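Local coordinates for protein blood group a-and b-cleaving endo-beta-galactosidase (Streptococcus pneumoniae, PDB 2YGL) that probably cleaves blood group A and B glycans as a family 98 endo-beta-galactosidase, represented here by two tandem carbohydrate-binding modules that probably recognise host sugars, at residues A[195-200]-A[251-256]; A[255-260]-A[326-331]; A[264-269]-A[347-352]. One frame throughout, in Å; residues are numbered along the deposited sequence.

Interaction 1 of 3, residues A[195-200]-A[251-256]; sequences LEWVDA and SSIKYD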
loop_
_atom_site.group_PDB
_atom_site.type_symbol
_atom_site.label_atom_id
_atom_site.label_comp_id
_atom_site.label_asym_id
_atom_site.label_seq_id
_atom_site.Cartn_x
_atom_site.Cartn_y
_atom_site.Cartn_z
ATOM N N LEU A 195 -0.805 24.668 -10.477
ATOM C CA LEU A 195 0.334 24.778 -11.388
ATOM C C LEU A 195 0.020 25.630 -12.618
ATOM O O LEU A 195 -1.146 25.841 -12.963
ATOM C CB LEU A 195 0.789 23.384 -11.834
ATOM C CG LEU A 195 1.178 22.352 -10.770
ATOM C CD1 LEU A 195 1.305 20.973 -11.406
ATOM C CD2 LEU A 195 2.468 22.741 -10.064
ATOM N N GLU A 196 1.069 26.125 -13.266
ATOM C CA GLU A 196 0.927 26.816 -14.546
ATOM C C GLU A 196 1.046 25.811 -15.680
ATOM O O GLU A 196 2.025 25.068 -15.756
ATOM C CB GLU A 196 1.999 27.903 -14.711
ATOM C CG GLU A 196 1.878 29.069 -13.736
ATOM C CD GLU A 196 0.606 29.868 -13.933
ATOM O OE1 GLU A 196 0.560 30.690 -14.870
ATOM O OE2 GLU A 196 -0.348 29.680 -13.144
ATOM N N TRP A 197 0.045 25.776 -16.554
ATOM C CA TRP A 197 0.145 24.968 -17.766
ATOM C C TRP A 197 0.968 25.710 -18.814
ATOM O O TRP A 197 1.111 26.930 -18.741
ATOM C CB TRP A 197 -1.239 24.601 -18.315
ATOM C CG TRP A 197 -2.193 25.755 -18.487
ATOM C CD1 TRP A 197 -2.040 26.841 -19.309
ATOM C CD2 TRP A 197 -3.458 25.921 -17.837
ATOM N NE1 TRP A 197 -3.127 27.674 -19.200
ATOM C CE2 TRP A 197 -4.012 27.136 -18.303
ATOM C CE3 TRP A 197 -4.178 25.164 -16.900
ATOM C CZ2 TRP A 197 -5.253 27.611 -17.867
ATOM C CZ3 TRP A 197 -5.411 25.640 -16.463
ATOM C CH2 TRP A 197 -5.935 26.851 -16.948
ATOM N N VAL A 198 1.525 24.968 -19.767
ATOM C CA VAL A 198 2.186 25.565 -20.928
ATOM C C VAL A 198 1.125 26.240 -21.803
ATOM O O VAL A 198 1.268 27.403 -22.185
ATOM C CB VAL A 198 2.986 24.514 -21.739
ATOM C CG1 VAL A 198 3.491 25.101 -23.056
ATOM C CG2 VAL A 198 4.154 23.982 -20.914
ATOM N N ASP A 199 0.068 25.493 -22.110
ATOM C CA ASP A 199 -1.118 26.028 -22.776
ATOM C C ASP A 199 -2.326 25.129 -22.540
ATOM O O ASP A 199 -2.185 23.960 -22.158
ATOM C CB ASP A 199 -0.886 26.274 -24.279
ATOM C CG ASP A 199 -0.080 25.174 -24.941
ATOM O OD1 ASP A 199 -0.405 23.983 -24.742
ATOM O OD2 ASP A 199 0.881 25.508 -25.667
ATOM N N ALA A 200 -3.510 25.697 -22.746
ATOM C CA ALA A 200 -4.766 24.996 -22.509
ATOM C C ALA A 200 -5.827 25.458 -23.503
ATOM O O ALA A 200 -6.308 26.593 -23.430
ATOM C CB ALA A 200 -5.233 25.221 -21.076
ATOM N N SER A 251 -9.551 19.082 -27.284
ATOM C CA SER A 251 -8.971 20.200 -26.566
ATOM C C SER A 251 -7.901 19.602 -25.658
ATOM O O SER A 251 -8.028 18.457 -25.221
ATOM C CB SER A 251 -10.029 20.939 -25.753
ATOM O OG SER A 251 -10.561 20.107 -24.740
ATOM N N SER A 252 -6.854 20.369 -25.378
ATOM C CA SER A 252 -5.707 19.833 -24.649
ATOM C C SER A 252 -5.151 20.807 -23.618
ATOM O O SER A 252 -5.021 22.001 -23.885
ATOM C CB SER A 252 -4.609 19.421 -25.634
ATOM O OG SER A 252 -3.524 18.805 -24.961
ATOM N N ILE A 253 -4.847 20.283 -22.434
ATOM C CA ILE A 253 -4.120 21.027 -21.410
ATOM C C ILE A 253 -2.738 20.387 -21.300
ATOM O O ILE A 253 -2.624 19.175 -21.079
ATOM C CB ILE A 253 -4.839 21.009 -20.036
ATOM C CG1 ILE A 253 -6.335 21.314 -20.192
ATOM C CG2 ILE A 253 -4.179 21.999 -19.071
ATOM C CD1 ILE A 253 -7.184 20.913 -18.988
ATOM N N LYS A 254 -1.700 21.201 -21.467
ATOM C CA LYS A 254 -0.325 20.708 -21.531
ATOM C C LYS A 254 0.523 21.198 -20.359
ATOM O O LYS A 254 0.533 22.388 -20.042
ATOM C CB LYS A 254 0.326 21.107 -22.862
ATOM C CG LYS A 254 1.758 20.610 -23.044
ATOM C CD LYS A 254 2.182 20.602 -24.510
ATOM C CE LYS A 254 2.758 21.935 -24.950
ATOM N NZ LYS A 254 3.262 21.854 -26.352
ATOM N N TYR A 255 1.237 20.266 -19.733
ATOM C CA TYR A 255 2.154 20.588 -18.645
ATOM C C TYR A 255 3.579 20.176 -18.981
ATOM O O TYR A 255 3.816 19.086 -19.507
ATOM C CB TYR A 255 1.707 19.918 -17.341
ATOM C CG TYR A 255 0.395 20.445 -16.819
ATOM C CD1 TYR A 255 0.348 21.571 -15.996
ATOM C CD2 TYR A 255 -0.806 19.826 -17.159
ATOM C CE1 TYR A 255 -0.864 22.062 -15.519
ATOM C CE2 TYR A 255 -2.018 20.308 -16.690
ATOM C CZ TYR A 255 -2.043 21.423 -15.872
ATOM O OH TYR A 255 -3.252 21.894 -15.412
ATOM N N ASP A 256 4.519 21.069 -18.687
ATOM C CA ASP A 256 5.940 20.759 -18.775
ATOM C C ASP A 256 6.383 20.216 -17.422
ATOM O O ASP A 256 6.493 20.967 -16.448
ATOM C CB ASP A 256 6.734 22.012 -19.159
ATOM C CG ASP A 256 8.242 21.770 -19.234
ATOM O OD1 ASP A 256 8.688 20.607 -19.190
ATOM O OD2 ASP A 256 8.984 22.762 -19.341
HETATM O O HOH W 1 -3.192 24.079 -13.979
HETATM O O HOH W 2 3.667 23.377 -17.329
HETATM O O HOH W 3 1.880 23.916 -27.611
#
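Trp197 lays its CB over one face of the Tyr255 ring, 4.2 Å from the ring centroid and offset toward the rim, a CH-pi contact. With a chi1 of 51°, its CG sits between the backbone N and the carbonyl carbon. From there the indole brings CE3 up to Ile253 CG2, at 3.8 Å, while Tyr255 OH lies at the indole edge, near its plane. Ala200 CB sits over the centre of the indole face, 3.6 Å above the plane, and also touches Ile253 CG2. Lys213 adds a cation-pi contact to the same indole. Two backbone bonds hold Lys254: its O accepts from Val198 N at 2.8 Å, and its N gives a straighter bond (166°) to Asp199 O.

Among the solvent-side residues, Val198 fits between two neighbours, its CG1 against Lys254 CE at 3.8 Å and its CG2 against Asp256 CB. The lysine chain bends at chi3 (87°), which sets CE close to both Val198 CG1 and Asp199 OD1. Lys254 NZ and Asp199 OD2 stay 4.4 Å apart, too far for a salt bridge, and a water hydrogen-bonded to both fills in. Two more waters join the segments at the 195-196 end: one links Leu195 O to Tyr255 OH, at 2.6 Å from the hydroxyl, and the other links Glu196 O to Asp256 N. The short, weakly bonded strand 199-200 is thus an outermost strand of the five-stranded antiparallel sheet in the beta-sandwich of a CBM51 (NPCBM/NEW2) module.

Interaction 2 of 3, residues A[255-260]-A[326-331]; sequences YDVSGA and QTIELK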
loop_
_atom_site.group_PDB
_atom_site.type_symbol
_atom_site.label_atom_id
_atom_site.label_comp_id
_atom_site.label_asym_id
_atom_site.label_seq_id
_atom_site.Cartn_x
_atom_site.Cartn_y
_atom_site.Cartn_z
ATOM N N TYR A 255 1.237 20.266 -19.733
ATOM C CA TYR A 255 2.154 20.588 -18.645
ATOM C C TYR A 255 3.579 20.176 -18.981
ATOM O O TYR A 255 3.816 19.086 -19.507
ATOM C CB TYR A 255 1.707 19.918 -17.341
ATOM C CG TYR A 255 0.395 20.445 -16.819
ATOM C CD1 TYR A 255 0.348 21.571 -15.996
ATOM C CD2 TYR A 255 -0.806 19.826 -17.159
ATOM C CE1 TYR A 255 -0.864 22.062 -15.519
ATOM C CE2 TYR A 255 -2.018 20.308 -16.690
ATOM C CZ TYR A 255 -2.043 21.423 -15.872
ATOM O OH TYR A 255 -3.252 21.894 -15.412
ATOM N N ASP A 256 4.519 21.069 -18.687
ATOM C CA ASP A 256 5.940 20.759 -18.775
ATOM C C ASP A 256 6.383 20.216 -17.422
ATOM O O ASP A 256 6.493 20.967 -16.448
ATOM C CB ASP A 256 6.734 22.012 -19.159
ATOM C CG ASP A 256 8.242 21.770 -19.234
ATOM O OD1 ASP A 256 8.688 20.607 -19.190
ATOM O OD2 ASP A 256 8.984 22.762 -19.341
ATOM N N VAL A 257 6.612 18.907 -17.367
ATOM C CA VAL A 257 7.016 18.240 -16.125
ATOM C C VAL A 257 8.493 17.824 -16.129
ATOM O O VAL A 257 8.916 17.004 -15.311
ATOM C CB VAL A 257 6.104 17.022 -15.784
ATOM C CG1 VAL A 257 4.685 17.485 -15.475
ATOM C CG2 VAL A 257 6.115 15.979 -16.908
ATOM N N SER A 258 9.267 18.408 -17.042
ATOM C CA SER A 258 10.691 18.095 -17.195
ATOM C C SER A 258 11.505 18.403 -15.939
ATOM O O SER A 258 12.505 17.739 -15.666
ATOM C CB SER A 258 11.277 18.858 -18.384
ATOM O OG SER A 258 11.209 20.258 -18.175
ATOM N N GLY A 259 11.069 19.407 -15.179
ATOM C CA GLY A 259 11.774 19.826 -13.968
ATOM C C GLY A 259 11.488 19.005 -12.720
ATOM O O GLY A 259 11.988 19.326 -11.642
ATOM N N ALA A 260 10.688 17.949 -12.854
ATOM C CA ALA A 260 10.324 17.119 -11.703
ATOM C C ALA A 260 10.197 15.641 -12.047
ATOM O O ALA A 260 9.971 15.271 -13.201
ATOM C CB ALA A 260 9.040 17.625 -11.058
ATOM N N GLN A 326 8.801 14.327 -20.126
ATOM C CA GLN A 326 9.021 15.760 -20.332
ATOM C C GLN A 326 7.709 16.537 -20.375
ATOM O O GLN A 326 7.615 17.651 -19.847
ATOM C CB GLN A 326 9.807 16.010 -21.630
ATOM C CG GLN A 326 11.165 15.303 -21.703
ATOM C CD GLN A 326 12.076 15.665 -20.542
ATOM O OE1 GLN A 326 12.280 14.868 -19.627
ATOM N NE2 GLN A 326 12.611 16.876 -20.565
ATOM N N THR A 327 6.706 15.934 -21.011
ATOM C CA THR A 327 5.441 16.593 -21.300
ATOM C C THR A 327 4.262 15.682 -20.968
ATOM O O THR A 327 4.250 14.503 -21.333
ATOM C CB THR A 327 5.378 17.015 -22.788
ATOM O OG1 THR A 327 6.471 17.894 -23.081
ATOM C CG2 THR A 327 4.069 17.723 -23.116
ATOM N N ILE A 328 3.281 16.232 -20.258
ATOM C CA ILE A 328 2.013 15.543 -20.033
ATOM C C ILE A 328 0.881 16.367 -20.640
ATOM O O ILE A 328 0.762 17.561 -20.368
ATOM C CB ILE A 328 1.753 15.249 -18.527
ATOM C CG1 ILE A 328 2.765 14.220 -18.001
ATOM C CG2 ILE A 328 0.311 14.752 -18.303
ATOM C CD1 ILE A 328 2.790 14.070 -16.489
ATOM N N GLU A 329 0.072 15.720 -21.477
ATOM C CA GLU A 329 -1.104 16.343 -22.077
ATOM C C GLU A 329 -2.385 15.629 -21.653
ATOM O O GLU A 329 -2.440 14.395 -21.607
ATOM C CB GLU A 329 -0.997 16.351 -23.603
ATOM C CG GLU A 329 0.011 17.346 -24.159
ATOM C CD GLU A 329 0.354 17.080 -25.614
ATOM O OE1 GLU A 329 0.824 15.967 -25.930
ATOM O OE2 GLU A 329 0.163 17.992 -26.444
ATOM N N LEU A 330 -3.409 16.421 -21.345
ATOM C CA LEU A 330 -4.724 15.905 -20.978
ATOM C C LEU A 330 -5.713 16.267 -22.080
ATOM O O LEU A 330 -6.034 17.441 -22.272
ATOM C CB LEU A 330 -5.166 16.484 -19.631
ATOM C CG LEU A 330 -4.164 16.402 -18.472
ATOM C CD1 LEU A 330 -4.713 17.123 -17.258
ATOM C CD2 LEU A 330 -3.804 14.951 -18.122
ATOM N N LYS A 331 -6.184 15.255 -22.804
ATOM C CA LYS A 331 -6.937 15.477 -24.044
ATOM C C LYS A 331 -8.400 15.065 -23.924
ATOM O O LYS A 331 -8.708 13.938 -23.528
ATOM C CB LYS A 331 -6.266 14.758 -25.220
ATOM C CG LYS A 331 -4.818 15.166 -25.454
ATOM C CD LYS A 331 -4.295 14.617 -26.768
ATOM C CE LYS A 331 -2.863 15.062 -27.010
ATOM N NZ LYS A 331 -2.336 14.532 -28.295
#
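Tyr255 and Ile328 form a hydrogen-bonded pair where strand 251-256 runs antiparallel to strand 327-334, just before the first of them gives way to an Asx turn. Tyr255 N donates to Ile328 O at 2.8 Å, nearly straight at 172°, and Ile328 N returns a bond to Tyr255 O. Thr327 CA also approaches Tyr255 O, as a CA-H...O contact at 3.5 Å. One residue along, Asp256 and Thr327 make the neighbouring non-hydrogen-bonded pair. Past it, Val257 N reaches Gln326 O from above the carbonyl plane, and the bond is the most bent of the three, 141° at the hydrogen.

The departing chain is held by its own aspartate. Asp256 CG stands anti to the backbone N (chi1 178°), and OD1 takes two bonds from Ser258: the backbone N, which defines the Asx turn, and OG, at 2.7 Å on the syn side. Both donors come from the same face of the carboxylate. A type I turn from Val257 to Ala260 then carries the chain out of this sheet, one wall of the module's beta-sandwich, toward strand 262-271 in the other. At the start of the partner strand, Asp293 OD1 accepts from the backbone N of both Gln326 and Thr327.

Tyr255, Ile328 and Leu330 place their side chains on the interior face. The side chains of Val257 and Ile328 cross at about a right angle, and Ile328 CD1 meets both valine branches, CG2 at 3.9 Å and CG1 at 4.0 Å. Phe350, from the opposing sheet, packs on both residues. Leu330 CD1 comes up at the edge of the Tyr255 ring, 4.2 Å from CE2.

Interaction 3 of 3, residues A[264-269]-A[347-352]; sequences RFISYV and GALFMA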
loop_
_atom_site.group_PDB
_atom_site.type_symbol
_atom_site.label_atom_id
_atom_site.label_comp_id
_atom_site.label_asym_id
_atom_site.label_seq_id
_atom_site.Cartn_x
_atom_site.Cartn_y
_atom_site.Cartn_z
ATOM N N ARG A 264 2.990 9.762 -11.064
ATOM C CA ARG A 264 1.586 9.366 -10.961
ATOM C C ARG A 264 0.635 10.530 -11.240
ATOM O O ARG A 264 0.898 11.668 -10.844
ATOM C CB ARG A 264 1.332 8.805 -9.558
ATOM C CG ARG A 264 0.173 7.833 -9.418
ATOM C CD ARG A 264 0.127 7.312 -7.985
ATOM N NE ARG A 264 -1.087 6.556 -7.687
ATOM C CZ ARG A 264 -1.488 6.230 -6.460
ATOM N NH1 ARG A 264 -0.774 6.592 -5.399
ATOM N NH2 ARG A 264 -2.610 5.540 -6.290
ATOM N N PHE A 265 -0.462 10.236 -11.934
ATOM C CA PHE A 265 -1.537 11.205 -12.150
ATOM C C PHE A 265 -2.858 10.645 -11.624
ATOM O O PHE A 265 -3.255 9.537 -11.992
ATOM C CB PHE A 265 -1.648 11.579 -13.635
ATOM C CG PHE A 265 -2.887 12.370 -13.978
ATOM C CD1 PHE A 265 -3.005 13.706 -13.604
ATOM C CD2 PHE A 265 -3.934 11.775 -14.678
ATOM C CE1 PHE A 265 -4.147 14.437 -13.917
ATOM C CE2 PHE A 265 -5.080 12.495 -14.995
ATOM C CZ PHE A 265 -5.186 13.831 -14.616
ATOM N N ILE A 266 -3.522 11.412 -10.759
ATOM C CA ILE A 266 -4.780 10.993 -10.128
ATOM C C ILE A 266 -5.885 12.014 -10.366
ATOM O O ILE A 266 -5.722 13.189 -10.038
ATOM C CB ILE A 266 -4.653 10.843 -8.584
ATOM C CG1 ILE A 266 -3.324 10.192 -8.175
ATOM C CG2 ILE A 266 -5.872 10.101 -8.004
ATOM C CD1 ILE A 266 -3.240 8.743 -8.475
ATOM N N SER A 267 -7.012 11.553 -10.908
ATOM C CA SER A 267 -8.191 12.403 -11.088
ATOM C C SER A 267 -9.459 11.604 -11.354
ATOM O O SER A 267 -9.432 10.589 -12.053
ATOM C CB SER A 267 -7.979 13.391 -12.240
ATOM O OG SER A 267 -9.037 14.329 -12.301
ATOM N N TYR A 268 -10.568 12.074 -10.789
ATOM C CA TYR A 268 -11.891 11.654 -11.238
ATOM C C TYR A 268 -12.258 12.457 -12.480
ATOM O O TYR A 268 -11.918 13.636 -12.579
ATOM C CB TYR A 268 -12.935 11.829 -10.130
ATOM C CG TYR A 268 -12.799 10.787 -9.047
ATOM C CD1 TYR A 268 -13.388 9.525 -9.184
ATOM C CD2 TYR A 268 -12.057 11.046 -7.899
ATOM C CE1 TYR A 268 -13.249 8.556 -8.193
ATOM C CE2 TYR A 268 -11.913 10.087 -6.904
ATOM C CZ TYR A 268 -12.510 8.846 -7.058
ATOM O OH TYR A 268 -12.363 7.902 -6.072
ATOM N N VAL A 269 -12.929 11.809 -13.431
ATOM C CA VAL A 269 -13.246 12.427 -14.720
ATOM C C VAL A 269 -14.706 12.182 -15.093
ATOM O O VAL A 269 -15.177 11.043 -15.069
ATOM C CB VAL A 269 -12.326 11.900 -15.868
ATOM C CG1 VAL A 269 -12.621 12.618 -17.185
ATOM C CG2 VAL A 269 -10.857 12.059 -15.513
ATOM N N GLY A 347 -10.303 16.745 -8.439
ATOM C CA GLY A 347 -9.210 16.406 -7.526
ATOM C C GLY A 347 -7.877 16.151 -8.206
ATOM O O GLY A 347 -6.966 15.595 -7.589
ATOM N N ALA A 348 -7.761 16.572 -9.468
ATOM C CA ALA A 348 -6.592 16.286 -10.308
ATOM C C ALA A 348 -5.271 16.668 -9.648
ATOM O O ALA A 348 -5.056 17.831 -9.300
ATOM C CB ALA A 348 -6.724 16.970 -11.662
ATOM N N LEU A 349 -4.395 15.679 -9.480
ATOM C CA LEU A 349 -3.103 15.894 -8.828
ATOM C C LEU A 349 -1.967 15.038 -9.407
ATOM O O LEU A 349 -2.210 14.029 -10.078
ATOM C CB LEU A 349 -3.223 15.708 -7.305
ATOM C CG LEU A 349 -3.583 14.350 -6.692
ATOM C CD1 LEU A 349 -2.364 13.432 -6.619
ATOM C CD2 LEU A 349 -4.164 14.555 -5.297
ATOM N N PHE A 350 -0.735 15.472 -9.145
ATOM C CA PHE A 350 0.476 14.737 -9.502
ATOM C C PHE A 350 1.165 14.197 -8.250
ATOM O O PHE A 350 1.122 14.825 -7.190
ATOM C CB PHE A 350 1.469 15.653 -10.231
ATOM C CG PHE A 350 1.141 15.917 -11.677
ATOM C CD1 PHE A 350 0.705 14.896 -12.518
ATOM C CD2 PHE A 350 1.322 17.191 -12.212
ATOM C CE1 PHE A 350 0.422 15.149 -13.860
ATOM C CE2 PHE A 350 1.045 17.452 -13.551
ATOM C CZ PHE A 350 0.596 16.430 -14.377
ATOM N N MET A 351 1.807 13.036 -8.381
ATOM C CA MET A 351 2.671 12.495 -7.331
ATOM C C MET A 351 4.122 12.452 -7.813
ATOM O O MET A 351 4.383 12.218 -8.995
ATOM C CB MET A 351 2.234 11.083 -6.921
ATOM C CG MET A 351 0.806 10.954 -6.382
ATOM S SD MET A 351 0.562 11.631 -4.726
ATOM C CE MET A 351 1.652 10.591 -3.747
ATOM N N ALA A 352 5.058 12.682 -6.895
ATOM C CA ALA A 352 6.486 12.543 -7.185
ATOM C C ALA A 352 7.123 11.493 -6.275
ATOM O O ALA A 352 7.208 11.674 -5.059
ATOM C CB ALA A 352 7.204 13.884 -7.054
#
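Ile266 and Leu349 sit opposite each other in the second sheet of the beta-sandwich, where strand 262-271 runs antiparallel to strand 343-352. The two short segments have axes 4.8 Å apart at their closest and run at 166° to each other. Three backbone bonds make the ladder: Ile266 N to Leu349 O, Leu349 N to Ile266 O at 2.9 Å, and Met351 N to Arg264 O. CA-H...O contacts fill the intervals, the shortest running from Ala348 CA to Ile266 O at 3.2 Å. Gly347, at the corner where the chain turns into this strand, has a positive phi of 78°, a value that favours glycine.

Apolar contacts differ between the two faces. On one, Ile266 and Leu349 lie side by side and point the same way, Ile266 CG1 touching Leu349 CD1 at 3.7 Å; Leu182 of helix 179-184 packs on both. Next to them Arg264 and Met351 are also side by side, their CB atoms 3.6 Å apart. The methionine bends at chi2 and chi3, which turns the end of its chain away from the arginine's strand.

On the other face, Phe265 and Phe350 meet obliquely, with their planes at 58° and CD1 of Phe265 against CE1 of Phe350 at 3.7 Å. Leu192 touches both side chains. Arg264 O lies at the edge of the Phe350 ring, in its plane.

Two side chains make polar bonds. The arginine chain of Arg264 runs extended from CG to NE; its NH2 forms a salt bridge with Asp318 on strand 315-320, while NH1 hydrogen-bonds to Thr174 OG1. Ser267 OG, 3.6 Å from Ala348 CB, gives its hydrogen to Tyr268 O, 3.0 Å away, from above that carbonyl's plane.

Overall arrangement
All three contacts belong to the second of the two tandem modules; the calcium ion bound through Val102, Ala152, His155 and Asp159 lies in the first. Interactions 1 and 2 have centres about 8 Å apart and share strand 251-256, which is flanked by 199-200 and by 327-334 in one sheet; Ile253 O and Leu330 N, 2.9 Å apart, probably hydrogen-bond there. Interaction 3 lies in the opposing sheet, its centre about 14 Å from that of interaction 1 and 13 Å from that of interaction 2. Phe350 reaches from interaction 3 to both others, with CE1 3.7 Å from Ile328 CD1 and CD2 3.9 Å from Leu195 CD1, while Leu330 CD2 meets Phe265 CZ.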